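Local coordinates for protein putative polysaccharide deacetylase (Bdellovibrio bacteriovorus HD100, PDB 5JP6) that probably removes acetyl groups from the N-acetylated sugars of peptidoglycan as a zinc-dependent carbohydrate esterase of family CE-4, acting on the prey wall during bacterial predation, at residues V258-Q263 and S373-K377. The protein carries 1 engineered substitution. Numbering follows the deposited sequence.
Sequences VRGGHQ and SKLVK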
loop_
_atom_site.group_PDB
_atom_site.type_symbol
_atom_site.label_atom_id
_atom_site.label_comp_id
_atom_site.label_asym_id
_atom_site.label_seq_id
_atom_site.Cartn_x
_atom_site.Cartn_y
_atom_site.Cartn_z
ATOM N N VAL A 258 -10.188 4.499 13.392
ATOM C CA VAL A 258 -11.021 4.592 12.197
ATOM C C VAL A 258 -11.231 6.051 11.792
ATOM O O VAL A 258 -11.035 6.408 10.627
ATOM C CB VAL A 258 -12.381 3.898 12.398
ATOM C CG1 VAL A 258 -13.293 4.110 11.202
ATOM C CG2 VAL A 258 -12.199 2.384 12.640
ATOM N N ARG A 259 -11.620 6.890 12.752
ATOM C CA ARG A 259 -11.818 8.336 12.517
ATOM C C ARG A 259 -10.576 9.040 12.071
ATOM O O ARG A 259 -10.603 9.902 11.202
ATOM C CB ARG A 259 -12.216 9.040 13.795
ATOM C CG ARG A 259 -13.638 8.804 14.188
ATOM C CD ARG A 259 -14.142 9.869 15.128
ATOM N NE ARG A 259 -15.590 9.842 15.132
ATOM C CZ ARG A 259 -16.304 8.934 15.805
ATOM N NH1 ARG A 259 -15.646 8.022 16.504
ATOM N NH2 ARG A 259 -17.651 8.930 15.767
ATOM N N GLY A 260 -9.445 8.696 12.694
ATOM C CA GLY A 260 -8.228 9.464 12.444
ATOM C C GLY A 260 -7.718 9.454 11.017
ATOM O O GLY A 260 -7.282 10.497 10.500
ATOM N N GLY A 261 -7.744 8.301 10.354
ATOM C CA GLY A 261 -7.302 8.234 8.950
ATOM C C GLY A 261 -8.277 8.999 8.029
ATOM O O GLY A 261 -7.882 9.702 7.115
ATOM N N HIS A 262 -9.567 8.858 8.309
ATOM C CA HIS A 262 -10.582 9.574 7.574
ATOM C C HIS A 262 -10.412 11.084 7.741
ATOM O O HIS A 262 -10.457 11.836 6.766
ATOM C CB HIS A 262 -11.961 9.146 8.016
ATOM C CG HIS A 262 -12.724 8.419 6.962
ATOM N ND1 HIS A 262 -12.243 7.294 6.333
ATOM C CD2 HIS A 262 -13.929 8.673 6.399
ATOM C CE1 HIS A 262 -13.121 6.879 5.444
ATOM N NE2 HIS A 262 -14.148 7.696 5.460
ATOM N N GLN A 263 -10.175 11.502 8.978
ATOM C CA GLN A 263 -9.941 12.903 9.248
ATOM C C GLN A 263 -8.700 13.431 8.498
ATOM O O GLN A 263 -8.710 14.555 8.007
ATOM C CB GLN A 263 -9.800 13.132 10.747
ATOM C CG GLN A 263 -9.755 14.584 11.118
ATOM C CD GLN A 263 -11.124 15.266 11.059
ATOM O OE1 GLN A 263 -12.101 14.779 11.606
ATOM N NE2 GLN A 263 -11.181 16.420 10.404
ATOM N N SER A 373 -18.886 13.069 5.749
ATOM C CA SER A 373 -18.540 11.856 6.471
ATOM C C SER A 373 -18.917 11.968 7.958
ATOM O O SER A 373 -18.556 12.926 8.640
ATOM C CB SER A 373 -17.045 11.595 6.422
ATOM O OG SER A 373 -16.712 10.450 7.200
ATOM N N LYS A 374 -19.583 10.919 8.445
ATOM C CA LYS A 374 -19.891 10.806 9.878
ATOM C C LYS A 374 -18.670 10.457 10.750
ATOM O O LYS A 374 -18.794 10.391 11.978
ATOM C CB LYS A 374 -21.037 9.828 10.092
ATOM C CG LYS A 374 -22.343 10.311 9.488
ATOM C CD LYS A 374 -23.431 9.244 9.583
ATOM C CE LYS A 374 -24.739 9.732 9.085
ATOM N NZ LYS A 374 -25.734 8.660 9.101
ATOM N N LEU A 375 -17.521 10.236 10.095
ATOM C CA LEU A 375 -16.275 9.927 10.772
ATOM C C LEU A 375 -15.382 11.149 10.958
ATOM O O LEU A 375 -14.323 11.042 11.557
ATOM C CB LEU A 375 -15.514 8.838 10.005
ATOM C CG LEU A 375 -16.194 7.493 9.912
ATOM C CD1 LEU A 375 -15.438 6.548 9.009
ATOM C CD2 LEU A 375 -16.380 6.860 11.303
ATOM N N VAL A 376 -15.794 12.295 10.413
ATOM C CA VAL A 376 -14.958 13.466 10.494
ATOM C C VAL A 376 -15.641 14.619 11.223
ATOM O O VAL A 376 -16.877 14.720 11.224
ATOM C CB VAL A 376 -14.462 13.952 9.131
ATOM C CG1 VAL A 376 -13.853 12.836 8.290
ATOM C CG2 VAL A 376 -15.490 14.695 8.404
ATOM N N LYS A 377 -14.809 15.486 11.816
ATOM C CA LYS A 377 -15.222 16.755 12.407
ATOM C C LYS A 377 -14.944 17.876 11.400
ATOM O O LYS A 377 -13.837 17.985 10.845
ATOM C CB LYS A 377 -14.405 17.021 13.641
ATOM C CG LYS A 377 -14.575 16.029 14.737
ATOM C CD LYS A 377 -13.802 16.457 16.003
ATOM C CE LYS A 377 -14.373 17.693 16.685
ATOM N NZ LYS A 377 -13.849 17.867 18.078
HETATM O O HOH W 1 -17.251 8.232 5.718
HETATM O O HOH W 2 -12.467 12.633 13.065
#
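The carboxamide of Gln-263 pairs with the backbone of Lys-377 through both of its polar atoms: OE1 accepts from Lys-377 N (2.8 Å) and NE2 donates to Lys-377 O (3.1 Å), much as a neighbouring strand would. A water extends this pairing, donating to Gln-263 OE1 (2.6 Å) and to Leu-375 O (2.9 Å), while Gln-263 NE2 also bonds to Asp-267. Residues 373-376 form a type I turn that begins with an ST turn, Leu-375 N donating to Ser-373 OG (3.0 Å). The turn belongs to the C-terminal tail, which follows the strand 358-364 of the NodB deacetylase fold and lies against helix 251-269, one of the helices around its parallel sheet. The side chain of Leu-375, the residue most covered here, packs against Val-258 and His-262 of the helix and against Phe-290 of helix 285-293, which touches Val-258 as well. Leu-375 CD1 makes a CH-pi contact over the face of the His-262 ring, 3.8 Å from its centroid, and meets Val-258 CG1 at 3.9 Å. His-262 bonds through ND1 to Ser-226, beside the zinc ligand His-227, and through NE2 weakly to a water (3.2 Å) that also reaches Ser-373 OG (2.7 Å).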